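Local structure of FeeM (2G0B) at residues 59-63 with 101-107; 6-12 with 51-57; 152-156 with 185-189. The protein makes N-acyl amino acids, probably by transferring a fatty acyl group from an acyl carrier protein to the amine of tyrosine. All coordinates share one frame; numbering follows the deposited sequence.

Contact 1 (59-63 with 101-107); sequences VLYGT and AMDHTLY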
ATOM      1  N   VAL A  59      18.446  -7.513  -6.005  1.00 40.10           N
ATOM      2  CA  VAL A  59      18.028  -7.854  -4.644  1.00 40.02           C
ATOM      3  C   VAL A  59      16.828  -7.024  -4.259  1.00 39.97           C
ATOM      4  O   VAL A  59      16.775  -5.834  -4.533  1.00 39.98           O
ATOM      5  CB  VAL A  59      19.169  -7.822  -3.557  1.00 39.92           C
ATOM      6  CG1 VAL A  59      20.507  -8.133  -4.162  1.00 40.21           C
ATOM      7  CG2 VAL A  59      19.202  -6.521  -2.816  1.00 40.31           C
ATOM      8  N   LEU A  60      15.830  -7.690  -3.695  1.00 40.00           N
ATOM      9  CA  LEU A  60      14.569  -7.060  -3.358  1.00 39.90           C
ATOM     10  C   LEU A  60      14.718  -6.278  -2.091  1.00 39.83           C
ATOM     11  O   LEU A  60      15.186  -6.810  -1.081  1.00 39.80           O
ATOM     12  CB  LEU A  60      13.483  -8.123  -3.198  1.00 39.98           C
ATOM     13  CG  LEU A  60      12.048  -7.681  -2.938  1.00 39.94           C
ATOM     14  CD1 LEU A  60      11.443  -7.098  -4.174  1.00 40.22           C
ATOM     15  CD2 LEU A  60      11.241  -8.848  -2.470  1.00 40.12           C
ATOM     16  N   TYR A  61      14.330  -5.007  -2.135  1.00 39.80           N
ATOM     17  CA  TYR A  61      14.421  -4.168  -0.953  1.00 39.94           C
ATOM     18  C   TYR A  61      13.115  -3.541  -0.520  1.00 40.02           C
ATOM     19  O   TYR A  61      13.002  -3.068   0.605  1.00 40.12           O
ATOM     20  CB  TYR A  61      15.543  -3.122  -1.076  1.00 39.98           C
ATOM     21  CG  TYR A  61      15.303  -1.961  -2.023  1.00 40.12           C
ATOM     22  CD1 TYR A  61      14.767  -0.753  -1.562  1.00 40.00           C
ATOM     23  CD2 TYR A  61      15.705  -2.033  -3.361  1.00 40.12           C
ATOM     24  CE1 TYR A  61      14.591   0.332  -2.418  1.00 40.12           C
ATOM     25  CE2 TYR A  61      15.538  -0.951  -4.229  1.00 40.07           C
ATOM     26  CZ  TYR A  61      14.984   0.229  -3.748  1.00 40.30           C
ATOM     27  OH  TYR A  61      14.802   1.300  -4.587  1.00 40.28           O
ATOM     28  N   GLY A  62      12.122  -3.557  -1.395  1.00 40.04           N
ATOM     29  CA  GLY A  62      10.858  -2.920  -1.090  1.00 39.98           C
ATOM     30  C   GLY A  62       9.712  -3.604  -1.760  1.00 40.01           C
ATOM     31  O   GLY A  62       9.869  -4.186  -2.821  1.00 40.17           O
ATOM     32  N   THR A  63       8.544  -3.533  -1.142  1.00 40.08           N
ATOM     33  CA  THR A  63       7.370  -4.216  -1.662  1.00 40.00           C
ATOM     34  C   THR A  63       6.086  -3.480  -1.330  1.00 39.98           C
ATOM     35  O   THR A  63       6.021  -2.741  -0.353  1.00 40.05           O
ATOM     36  CB  THR A  63       7.316  -5.670  -1.146  1.00 40.00           C
ATOM     37  OG1 THR A  63       6.060  -6.250  -1.493  1.00 40.66           O
ATOM     38  CG2 THR A  63       7.316  -5.723   0.376  1.00 39.81           C
ATOM     39  N   ALA A 101       6.312  -1.929   2.488  1.00 40.00           N
ATOM     40  CA  ALA A 101       7.494  -2.033   3.329  1.00 39.90           C
ATOM     41  C   ALA A 101       8.745  -1.857   2.510  1.00 39.81           C
ATOM     42  O   ALA A 101       8.799  -2.279   1.363  1.00 39.68           O
ATOM     43  CB  ALA A 101       7.522  -3.381   4.060  1.00 39.91           C
ATOM     44  N   MET A 102       9.735  -1.188   3.100  1.00 39.89           N
ATOM     45  CA  MET A 102      11.051  -1.007   2.499  1.00 39.97           C
ATOM     46  C   MET A 102      12.075  -1.418   3.531  1.00 40.07           C
ATOM     47  O   MET A 102      11.899  -1.145   4.713  1.00 40.27           O
ATOM     48  CB  MET A 102      11.293   0.465   2.122  1.00 40.01           C
ATOM     49  CG  MET A 102      10.179   1.148   1.329  1.00 39.52           C
ATOM     50  SD  MET A 102      10.548   1.239  -0.392  1.00 38.84           S
ATOM     51  CE  MET A 102      11.908   2.389  -0.418  1.00 39.21           C
ATOM     52  N   ASP A 103      13.142  -2.071   3.093  1.00 40.14           N
ATOM     53  CA  ASP A 103      14.246  -2.422   3.983  1.00 40.27           C
ATOM     54  C   ASP A 103      15.346  -1.363   3.871  1.00 40.40           C
ATOM     55  O   ASP A 103      16.054  -1.298   2.856  1.00 40.48           O
ATOM     56  CB  ASP A 103      14.792  -3.814   3.633  1.00 40.31           C
ATOM     57  CG  ASP A 103      15.826  -4.328   4.648  1.00 40.41           C
ATOM     58  OD1 ASP A 103      16.052  -3.677   5.697  1.00 40.45           O
ATOM     59  OD2 ASP A 103      16.458  -5.389   4.475  1.00 40.58           O
ATOM     60  N   HIS A 104      15.505  -0.562   4.933  1.00 40.40           N
ATOM     61  CA  HIS A 104      16.439   0.576   4.935  1.00 40.49           C
ATOM     62  C   HIS A 104      17.924   0.172   4.842  1.00 40.55           C
ATOM     63  O   HIS A 104      18.778   0.993   4.477  1.00 40.64           O
ATOM     64  CB  HIS A 104      16.188   1.492   6.157  1.00 40.55           C
ATOM     65  CG  HIS A 104      16.932   1.074   7.397  1.00 40.98           C
ATOM     66  ND1 HIS A 104      16.398   0.211   8.332  1.00 41.14           N
ATOM     67  CD2 HIS A 104      18.174   1.392   7.848  1.00 40.85           C
ATOM     68  CE1 HIS A 104      17.275   0.015   9.302  1.00 41.06           C
ATOM     69  NE2 HIS A 104      18.360   0.721   9.032  1.00 41.05           N
ATOM     70  N   THR A 105      18.226  -1.081   5.182  1.00 40.52           N
ATOM     71  CA  THR A 105      19.601  -1.567   5.144  1.00 40.62           C
ATOM     72  C   THR A 105      20.053  -1.880   3.726  1.00 40.68           C
ATOM     73  O   THR A 105      21.235  -1.782   3.418  1.00 40.79           O
ATOM     74  CB  THR A 105      19.794  -2.805   6.055  1.00 40.48           C
ATOM     75  OG1 THR A 105      18.877  -3.830   5.669  1.00 40.68           O
ATOM     76  CG2 THR A 105      19.398  -2.495   7.487  1.00 40.39           C
ATOM     77  N   LEU A 106      19.102  -2.234   2.863  1.00 40.84           N
ATOM     78  CA  LEU A 106      19.415  -2.668   1.499  1.00 41.03           C
ATOM     79  C   LEU A 106      19.368  -1.538   0.480  1.00 41.26           C
ATOM     80  O   LEU A 106      19.636  -1.756  -0.697  1.00 41.37           O
ATOM     81  CB  LEU A 106      18.476  -3.786   1.055  1.00 40.96           C
ATOM     82  CG  LEU A 106      18.527  -5.114   1.795  1.00 41.08           C
ATOM     83  CD1 LEU A 106      17.323  -5.955   1.418  1.00 41.20           C
ATOM     84  CD2 LEU A 106      19.819  -5.853   1.492  1.00 41.54           C
ATOM     85  N   TYR A 107      18.976  -0.343   0.910  1.00 41.50           N
ATOM     86  CA  TYR A 107      19.045   0.812   0.021  1.00 41.61           C
ATOM     87  C   TYR A 107      19.625   2.020   0.670  1.00 41.83           C
ATOM     88  O   TYR A 107      19.250   2.392   1.794  1.00 41.78           O
ATOM     89  CB  TYR A 107      17.700   1.130  -0.647  1.00 41.60           C
ATOM     90  CG  TYR A 107      16.673   1.865   0.198  1.00 41.52           C
ATOM     91  CD1 TYR A 107      15.990   1.215   1.223  1.00 41.59           C
ATOM     92  CD2 TYR A 107      16.325   3.185  -0.084  1.00 41.79           C
ATOM     93  CE1 TYR A 107      15.004   1.869   1.974  1.00 41.40           C
ATOM     94  CE2 TYR A 107      15.332   3.853   0.667  1.00 41.60           C
ATOM     95  CZ  TYR A 107      14.690   3.185   1.700  1.00 41.57           C
ATOM     96  OH  TYR A 107      13.713   3.821   2.451  1.00 42.44           O
TER
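Tyr61 carries most of this contact, reaching from its strand to Leu106, Tyr107 and Met102. At its base, Tyr61 CB meets Leu106 CB at 3.7 Å. The next atom, CG, falls between the backbone N and the carbonyl carbon (chi1 73°), which brings the CD1 and CE1 side of the ring under Tyr107. Tyr61 CD1 lies 3.6 Å from Tyr107 CB, and that methylene stands over the ring face toward its rim, 26° off the normal: a CH-pi contact. One atom further out, Tyr61 CE1 touches Tyr107 CG, while Met102 CE comes to CE1 at 3.9 Å from the edge, near the ring plane. At the tip, the hydroxyl is hydrogen-bonded to Lys7 NZ. The two tyrosine rings are near parallel but slid apart, with centroids of Tyr61 and Tyr107 5.1 Å from each other, so they barely overlap and the methylene does the face contact.

The backbones meet as an antiparallel pair. Thr63 N gives a 2.8 Å bond to Ala101 O and Ala101 N one of 3.0 Å to Thr63 O; beyond them Asp103 N reaches Tyr61 O at 2.7 Å. There the strand ends in a type I turn from Asp103 to Leu106, whose corner is tied by Thr105 OG1 bonding to Asp103 OD1 from above the carboxylate plane. The turn folds Leu106 and Tyr107 back onto Tyr61.

On its other edge, strand 59-68 pairs with strand 49-56, with a classic beta bulge where Tyr61 and Gly62 both face Leu54. Asn56 ND2 bonds Leu106 O, Thr63 OG1 bonds Phe52 O, and helix 15-31 packs on Leu60 and Thr63.

Contact 2 (6-12 with 51-57); sequences RKVARIL and TFGLFNG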
ATOM      1  N   ARG A   6      20.564   1.218  -9.991  1.00 39.77           N
ATOM      2  CA  ARG A   6      19.766   0.394 -10.888  1.00 39.92           C
ATOM      3  C   ARG A   6      18.555  -0.127 -10.137  1.00 39.82           C
ATOM      4  O   ARG A   6      18.620  -1.176  -9.502  1.00 39.90           O
ATOM      5  CB  ARG A   6      20.603  -0.769 -11.427  1.00 40.05           C
ATOM      6  CG  ARG A   6      19.892  -1.647 -12.445  1.00 40.47           C
ATOM      7  CD  ARG A   6      20.796  -2.642 -13.125  1.00 40.79           C
ATOM      8  NE  ARG A   6      20.093  -3.413 -14.151  1.00 41.16           N
ATOM      9  CZ  ARG A   6      20.585  -3.658 -15.375  1.00 41.61           C
ATOM     10  NH1 ARG A   6      21.789  -3.189 -15.729  1.00 41.09           N
ATOM     11  NH2 ARG A   6      19.882  -4.382 -16.245  1.00 41.62           N
ATOM     12  N   LYS A   7      17.456   0.623 -10.186  1.00 39.76           N
ATOM     13  CA  LYS A   7      16.237   0.257  -9.459  1.00 39.78           C
ATOM     14  C   LYS A   7      15.185  -0.342 -10.385  1.00 39.71           C
ATOM     15  O   LYS A   7      14.799   0.278 -11.369  1.00 39.67           O
ATOM     16  CB  LYS A   7      15.649   1.469  -8.703  1.00 39.87           C
ATOM     17  CG  LYS A   7      16.675   2.419  -8.095  1.00 39.95           C
ATOM     18  CD  LYS A   7      17.246   1.858  -6.810  1.00 40.34           C
ATOM     19  CE  LYS A   7      17.724   2.957  -5.896  1.00 40.85           C
ATOM     20  NZ  LYS A   7      17.585   2.565  -4.468  1.00 41.05           N
ATOM     21  N   VAL A   8      14.726  -1.551 -10.067  1.00 39.63           N
ATOM     22  CA  VAL A   8      13.699  -2.219 -10.874  1.00 39.59           C
ATOM     23  C   VAL A   8      12.411  -2.444 -10.082  1.00 39.52           C
ATOM     24  O   VAL A   8      12.428  -3.077  -9.040  1.00 39.48           O
ATOM     25  CB  VAL A   8      14.189  -3.596 -11.437  1.00 39.66           C
ATOM     26  CG1 VAL A   8      13.171  -4.170 -12.415  1.00 39.66           C
ATOM     27  CG2 VAL A   8      15.546  -3.473 -12.096  1.00 39.53           C
ATOM     28  N   ALA A   9      11.300  -1.924 -10.592  1.00 39.57           N
ATOM     29  CA  ALA A   9       9.987  -2.179 -10.005  1.00 39.62           C
ATOM     30  C   ALA A   9       9.148  -3.077 -10.921  1.00 39.74           C
ATOM     31  O   ALA A   9       8.926  -2.746 -12.089  1.00 39.81           O
ATOM     32  CB  ALA A   9       9.269  -0.880  -9.730  1.00 39.55           C
ATOM     33  N   ARG A  10       8.693  -4.215 -10.390  1.00 39.80           N
ATOM     34  CA  ARG A  10       7.897  -5.175 -11.176  1.00 39.96           C
ATOM     35  C   ARG A  10       6.897  -6.001 -10.331  1.00 40.04           C
ATOM     36  O   ARG A  10       6.944  -5.976  -9.105  1.00 40.08           O
ATOM     37  CB  ARG A  10       8.812  -6.100 -11.973  1.00 39.89           C
ATOM     38  CG  ARG A  10       9.579  -7.064 -11.131  1.00 39.73           C
ATOM     39  CD  ARG A  10      10.299  -8.102 -11.921  1.00 39.74           C
ATOM     40  NE  ARG A  10      10.840  -9.133 -11.055  1.00 39.68           N
ATOM     41  CZ  ARG A  10      12.131  -9.298 -10.810  1.00 40.31           C
ATOM     42  NH1 ARG A  10      13.037  -8.499 -11.370  1.00 40.64           N
ATOM     43  NH2 ARG A  10      12.524 -10.262 -10.005  1.00 40.55           N
ATOM     44  N   ILE A  11       5.991  -6.711 -11.006  1.00 40.05           N
ATOM     45  CA  ILE A  11       5.046  -7.599 -10.333  1.00 40.13           C
ATOM     46  C   ILE A  11       5.800  -8.809  -9.819  1.00 40.10           C
ATOM     47  O   ILE A  11       6.612  -9.372 -10.531  1.00 40.28           O
ATOM     48  CB  ILE A  11       3.908  -8.037 -11.313  1.00 40.21           C
ATOM     49  CG1 ILE A  11       2.944  -6.870 -11.572  1.00 40.46           C
ATOM     50  CG2 ILE A  11       3.144  -9.249 -10.773  1.00 40.10           C
ATOM     51  CD1 ILE A  11       1.931  -7.110 -12.700  1.00 40.47           C
ATOM     52  N   LEU A  12       5.565  -9.183  -8.571  1.00 40.05           N
ATOM     53  CA  LEU A  12       6.221 -10.355  -8.012  1.00 40.13           C
ATOM     54  C   LEU A  12       5.441 -11.625  -8.344  1.00 40.20           C
ATOM     55  O   LEU A  12       4.276 -11.760  -7.974  1.00 40.40           O
ATOM     56  CB  LEU A  12       6.415 -10.198  -6.505  1.00 40.08           C
ATOM     57  CG  LEU A  12       7.312  -9.035  -6.076  1.00 40.08           C
ATOM     58  CD1 LEU A  12       7.646  -9.156  -4.622  1.00 40.47           C
ATOM     59  CD2 LEU A  12       8.589  -8.968  -6.906  1.00 39.69           C
ATOM     60  N   THR A  51       1.065  -8.484  -5.720  1.00 40.06           N
ATOM     61  CA  THR A  51       2.242  -7.963  -5.025  1.00 40.00           C
ATOM     62  C   THR A  51       3.266  -7.370  -6.001  1.00 40.07           C
ATOM     63  O   THR A  51       3.627  -7.993  -7.002  1.00 40.10           O
ATOM     64  CB  THR A  51       2.906  -9.067  -4.168  1.00 40.00           C
ATOM     65  OG1 THR A  51       1.971  -9.573  -3.210  1.00 40.04           O
ATOM     66  CG2 THR A  51       4.024  -8.486  -3.305  1.00 39.93           C
ATOM     67  N   PHE A  52       3.719  -6.158  -5.702  1.00 40.05           N
ATOM     68  CA  PHE A  52       4.775  -5.515  -6.464  1.00 40.09           C
ATOM     69  C   PHE A  52       6.066  -5.546  -5.653  1.00 40.15           C
ATOM     70  O   PHE A  52       6.033  -5.705  -4.429  1.00 40.32           O
ATOM     71  CB  PHE A  52       4.399  -4.071  -6.795  1.00 40.03           C
ATOM     72  CG  PHE A  52       3.129  -3.941  -7.566  1.00 40.03           C
ATOM     73  CD1 PHE A  52       3.097  -4.191  -8.930  1.00 40.40           C
ATOM     74  CD2 PHE A  52       1.959  -3.569  -6.934  1.00 40.10           C
ATOM     75  CE1 PHE A  52       1.911  -4.071  -9.650  1.00 40.41           C
ATOM     76  CE2 PHE A  52       0.773  -3.451  -7.645  1.00 40.32           C
ATOM     77  CZ  PHE A  52       0.749  -3.705  -9.005  1.00 40.30           C
ATOM     78  N   GLY A  53       7.197  -5.408  -6.334  1.00 39.97           N
ATOM     79  CA  GLY A  53       8.482  -5.417  -5.678  1.00 39.88           C
ATOM     80  C   GLY A  53       9.426  -4.378  -6.237  1.00 39.98           C
ATOM     81  O   GLY A  53       9.254  -3.898  -7.353  1.00 40.01           O
ATOM     82  N   LEU A  54      10.432  -4.038  -5.447  1.00 39.96           N
ATOM     83  CA  LEU A  54      11.405  -3.042  -5.816  1.00 39.89           C
ATOM     84  C   LEU A  54      12.772  -3.619  -5.590  1.00 39.91           C
ATOM     85  O   LEU A  54      13.106  -4.021  -4.477  1.00 40.00           O
ATOM     86  CB  LEU A  54      11.213  -1.790  -4.969  1.00 39.96           C
ATOM     87  CG  LEU A  54      11.928  -0.502  -5.379  1.00 39.96           C
ATOM     88  CD1 LEU A  54      11.741  -0.190  -6.849  1.00 39.80           C
ATOM     89  CD2 LEU A  54      11.445   0.644  -4.531  1.00 39.81           C
ATOM     90  N   PHE A  55      13.572  -3.639  -6.652  1.00 39.95           N
ATOM     91  CA  PHE A  55      14.865  -4.310  -6.653  1.00 39.82           C
ATOM     92  C   PHE A  55      16.032  -3.352  -6.814  1.00 39.85           C
ATOM     93  O   PHE A  55      16.059  -2.534  -7.738  1.00 39.70           O
ATOM     94  CB  PHE A  55      14.924  -5.344  -7.778  1.00 39.81           C
ATOM     95  CG  PHE A  55      13.953  -6.460  -7.625  1.00 39.75           C
ATOM     96  CD1 PHE A  55      12.665  -6.352  -8.131  1.00 39.57           C
ATOM     97  CD2 PHE A  55      14.328  -7.637  -7.003  1.00 39.66           C
ATOM     98  CE1 PHE A  55      11.782  -7.364  -7.986  1.00 39.25           C
ATOM     99  CE2 PHE A  55      13.443  -8.660  -6.866  1.00 39.28           C
ATOM    100  CZ  PHE A  55      12.171  -8.527  -7.358  1.00 39.54           C
ATOM    101  N   ASN A  56      17.008  -3.477  -5.925  1.00 39.95           N
ATOM    102  CA  ASN A  56      18.275  -2.794  -6.080  1.00 40.13           C
ATOM    103  C   ASN A  56      19.225  -3.728  -6.771  1.00 40.19           C
ATOM    104  O   ASN A  56      19.865  -4.559  -6.124  1.00 40.21           O
ATOM    105  CB  ASN A  56      18.853  -2.405  -4.726  1.00 40.22           C
ATOM    106  CG  ASN A  56      19.637  -1.126  -4.779  1.00 40.33           C
ATOM    107  OD1 ASN A  56      20.202  -0.769  -5.820  1.00 40.50           O
ATOM    108  ND2 ASN A  56      19.684  -0.414  -3.651  1.00 40.43           N
ATOM    109  N   GLY A  57      19.282  -3.622  -8.098  1.00 40.19           N
ATOM    110  CA  GLY A  57      20.136  -4.462  -8.903  1.00 40.11           C
ATOM    111  C   GLY A  57      19.903  -5.920  -8.621  1.00 40.19           C
ATOM    112  O   GLY A  57      20.854  -6.662  -8.331  1.00 40.26           O
TER
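Phe55 and Arg10 form the tight part of this contact, together with Leu12. The Arg10 guanidinium lies flat on the Phe55 ring, its plane turned only 20° from it and the two centres 3.9 Å apart, an off-centre cation-pi stack. Arg10 leaves its backbone with chi1 70° and then runs extended from CG to NE, which carries the group across the ring. From the rim, near the ring plane, Leu12 CD2 meets Phe55 CZ at 3.6 Å. Gly53 has no side chain, and Leu12 CD2 takes the place where one would begin, so Leu12 CG can lie 3.6 Å from Gly53 N. Paired carbonyls and amides hold this register: Phe55 N to Val8 O at 2.7 Å and Gly53 N to Arg10 O at 2.8 Å.

The solvent side is at Arg6, Lys7 and Gly57, all exposed; the bond from Gly57 N to Arg6 O closes this end of the ladder, a little more bent at 147°. Ile11 is exposed too, yet it lies side by side with Phe52, its CG1 3.5 Å from Phe52 CE1.

Strand 7-11 is the outermost strand at this end of the sheet, antiparallel to strand 49-56. Helix 15-31 covers the face of Phe55 and Leu12, its Glu17 making a salt bridge with Arg10 NH2. Helix 121-133 covers the opposite face, its Ser122 touching both Ala9 and Leu54.

Contact 3 (152-156 with 185-189); sequences SLLGF and QTLLA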
ATOM      1  N   SER A 152      -1.883  12.805   2.524  1.00 40.20           N
ATOM      2  CA  SER A 152      -2.805  13.905   2.287  1.00 40.37           C
ATOM      3  C   SER A 152      -2.312  14.792   1.113  1.00 40.42           C
ATOM      4  O   SER A 152      -3.114  15.253   0.295  1.00 40.56           O
ATOM      5  CB  SER A 152      -3.015  14.722   3.570  1.00 40.37           C
ATOM      6  OG  SER A 152      -2.272  15.933   3.552  1.00 40.60           O
ATOM      7  N   LEU A 153      -0.997  14.993   1.025  1.00 40.35           N
ATOM      8  CA  LEU A 153      -0.402  15.701  -0.101  1.00 40.26           C
ATOM      9  C   LEU A 153      -0.598  14.901  -1.385  1.00 40.25           C
ATOM     10  O   LEU A 153      -0.925  15.464  -2.429  1.00 40.30           O
ATOM     11  CB  LEU A 153       1.086  15.963   0.148  1.00 40.31           C
ATOM     12  CG  LEU A 153       1.944  16.475  -1.024  1.00 40.11           C
ATOM     13  CD1 LEU A 153       1.981  18.001  -1.065  1.00 40.33           C
ATOM     14  CD2 LEU A 153       3.327  15.925  -0.934  1.00 39.55           C
ATOM     15  N   LEU A 154      -0.450  13.579  -1.286  1.00 40.28           N
ATOM     16  CA  LEU A 154      -0.693  12.681  -2.427  1.00 40.27           C
ATOM     17  C   LEU A 154      -2.166  12.634  -2.861  1.00 40.39           C
ATOM     18  O   LEU A 154      -2.494  11.977  -3.854  1.00 40.47           O
ATOM     19  CB  LEU A 154      -0.216  11.265  -2.125  1.00 40.21           C
ATOM     20  CG  LEU A 154       1.271  10.926  -2.146  1.00 40.30           C
ATOM     21  CD1 LEU A 154       1.449   9.449  -2.483  1.00 40.13           C
ATOM     22  CD2 LEU A 154       2.041  11.795  -3.105  1.00 40.11           C
ATOM     23  N   GLY A 155      -3.047  13.329  -2.125  1.00 40.27           N
ATOM     24  CA  GLY A 155      -4.431  13.489  -2.539  1.00 40.14           C
ATOM     25  C   GLY A 155      -5.456  12.606  -1.849  1.00 40.15           C
ATOM     26  O   GLY A 155      -6.649  12.667  -2.178  1.00 40.13           O
ATOM     27  N   PHE A 156      -4.999  11.784  -0.903  1.00 40.10           N
ATOM     28  CA  PHE A 156      -5.882  10.914  -0.129  1.00 39.98           C
ATOM     29  C   PHE A 156      -6.666  11.701   0.914  1.00 40.05           C
ATOM     30  O   PHE A 156      -6.088  12.419   1.737  1.00 40.07           O
ATOM     31  CB  PHE A 156      -5.083   9.836   0.563  1.00 39.95           C
ATOM     32  CG  PHE A 156      -4.614   8.748  -0.344  1.00 40.05           C
ATOM     33  CD1 PHE A 156      -3.401   8.858  -1.008  1.00 40.06           C
ATOM     34  CD2 PHE A 156      -5.358   7.586  -0.497  1.00 39.97           C
ATOM     35  CE1 PHE A 156      -2.947   7.840  -1.826  1.00 39.91           C
ATOM     36  CE2 PHE A 156      -4.911   6.566  -1.304  1.00 39.81           C
ATOM     37  CZ  PHE A 156      -3.698   6.691  -1.972  1.00 40.01           C
ATOM     38  N   GLN A 185      -7.302  16.075  -6.863  1.00 40.53           N
ATOM     39  CA  GLN A 185      -7.286  15.886  -5.408  1.00 40.52           C
ATOM     40  C   GLN A 185      -5.922  16.152  -4.814  1.00 40.59           C
ATOM     41  O   GLN A 185      -5.770  16.167  -3.599  1.00 40.62           O
ATOM     42  CB  GLN A 185      -7.710  14.472  -5.037  1.00 40.47           C
ATOM     43  CG  GLN A 185      -8.644  13.821  -6.007  1.00 40.70           C
ATOM     44  CD  GLN A 185      -9.778  13.084  -5.329  1.00 41.34           C
ATOM     45  OE1 GLN A 185      -9.584  12.435  -4.289  1.00 42.02           O
ATOM     46  NE2 GLN A 185     -10.967  13.170  -5.914  1.00 41.52           N
ATOM     47  N   THR A 186      -4.936  16.373  -5.682  1.00 40.64           N
ATOM     48  CA  THR A 186      -3.549  16.513  -5.275  1.00 40.71           C
ATOM     49  C   THR A 186      -3.014  17.875  -5.676  1.00 40.70           C
ATOM     50  O   THR A 186      -3.361  18.398  -6.738  1.00 40.93           O
ATOM     51  CB  THR A 186      -2.708  15.340  -5.888  1.00 40.80           C
ATOM     52  OG1 THR A 186      -2.137  14.578  -4.830  1.00 41.27           O
ATOM     53  CG2 THR A 186      -1.492  15.814  -6.600  1.00 40.73           C
ATOM     54  N   LEU A 187      -2.221  18.480  -4.796  1.00 40.65           N
ATOM     55  CA  LEU A 187      -1.612  19.782  -5.083  1.00 40.55           C
ATOM     56  C   LEU A 187      -0.510  19.679  -6.126  1.00 40.47           C
ATOM     57  O   LEU A 187      -0.290  20.616  -6.885  1.00 40.39           O
ATOM     58  CB  LEU A 187      -1.039  20.404  -3.817  1.00 40.60           C
ATOM     59  CG  LEU A 187      -2.012  20.793  -2.723  1.00 40.60           C
ATOM     60  CD1 LEU A 187      -1.275  20.812  -1.391  1.00 40.98           C
ATOM     61  CD2 LEU A 187      -2.608  22.150  -3.031  1.00 40.54           C
ATOM     62  N   LEU A 188       0.187  18.531  -6.149  1.00 40.41           N
ATOM     63  CA  LEU A 188       1.305  18.287  -7.081  1.00 40.32           C
ATOM     64  C   LEU A 188       0.889  18.335  -8.551  1.00 40.33           C
ATOM     65  O   LEU A 188       1.741  18.448  -9.435  1.00 40.49           O
ATOM     66  CB  LEU A 188       1.997  16.943  -6.785  1.00 40.18           C
ATOM     67  CG  LEU A 188       2.404  16.582  -5.358  1.00 39.91           C
ATOM     68  CD1 LEU A 188       2.884  15.139  -5.305  1.00 39.49           C
ATOM     69  CD2 LEU A 188       3.471  17.517  -4.846  1.00 39.75           C
ATOM     70  N   ALA A 189      -0.418  18.269  -8.803  1.00 40.28           N
ATOM     71  CA  ALA A 189      -0.952  18.315 -10.157  1.00 40.20           C
ATOM     72  C   ALA A 189      -0.917  19.722 -10.747  1.00 40.20           C
ATOM     73  O   ALA A 189      -1.056  19.890 -11.954  1.00 40.38           O
ATOM     74  CB  ALA A 189      -2.330  17.776 -10.182  1.00 40.13           C
TER
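Leu188 points its forked end at Leu153 and Leu154, one methyl for each. Leu188 CD2 meets Leu153 CD1 at 4.1 Å, and the two side chains run at about a right angle. The other branch, Leu188 CD1, meets Leu154 CD2 at the same 4.1 Å, here with the chains at a slant. Leu153 turns CG away from its backbone N (chi1 169°), which lets the same CD1 also approach Leu187 CD1, at 4.3 Å. These are methyl-to-methyl contacts at van der Waals range or slightly longer, and Leu187 and Leu188 are exposed, so this is a thin apolar patch on the surface.

Next to the leucines the backbones come together at Gly155 and Thr186, whose CA atoms are 4.2 Å apart. Gly155 CA lies 3.2 Å from Gln185 O, a CA-H...O contact bent to 127° at the hydrogen, and Gln185 CB rests against Gly155 O. A bond from Thr186 OG1 to Leu153 O is doubtful, because the hydroxyl is modelled too near its surroundings.

Gly155, with phi 102°, ends helix 148-153 in a Schellman motif, and its N bonds back to Ser152 O at 3.1 Å. A helix closed by Gly-Phe and followed by a strand is familiar from the GNAT acetyltransferases, consistent with the clan of this protein. Phe156, directly after the glycine, lines the pocket and touches the bound N-dodecanoyl-L-tyrosine.

In the fold
From the N terminus, contact 2 closes first: strand 7-11 is joined to strand 49-56 around a loop of 38 residues that holds helices 15-31 and 38-44. The chain then turns directly into strand 59-68, so contact 1 opens next door and closes after helix 77-89, when strand 94-102 returns. These two share a sheet and touch through strands 49-56 and 59-68, their centres about 10 Å apart. Contact 3 closes last, looping over strands 157-165 and 170-178 to bring the C-terminal segment onto helix 148-153; its centre is about 25 Å from the centre of each of the others. All three follow in series, none enclosing or crossing another.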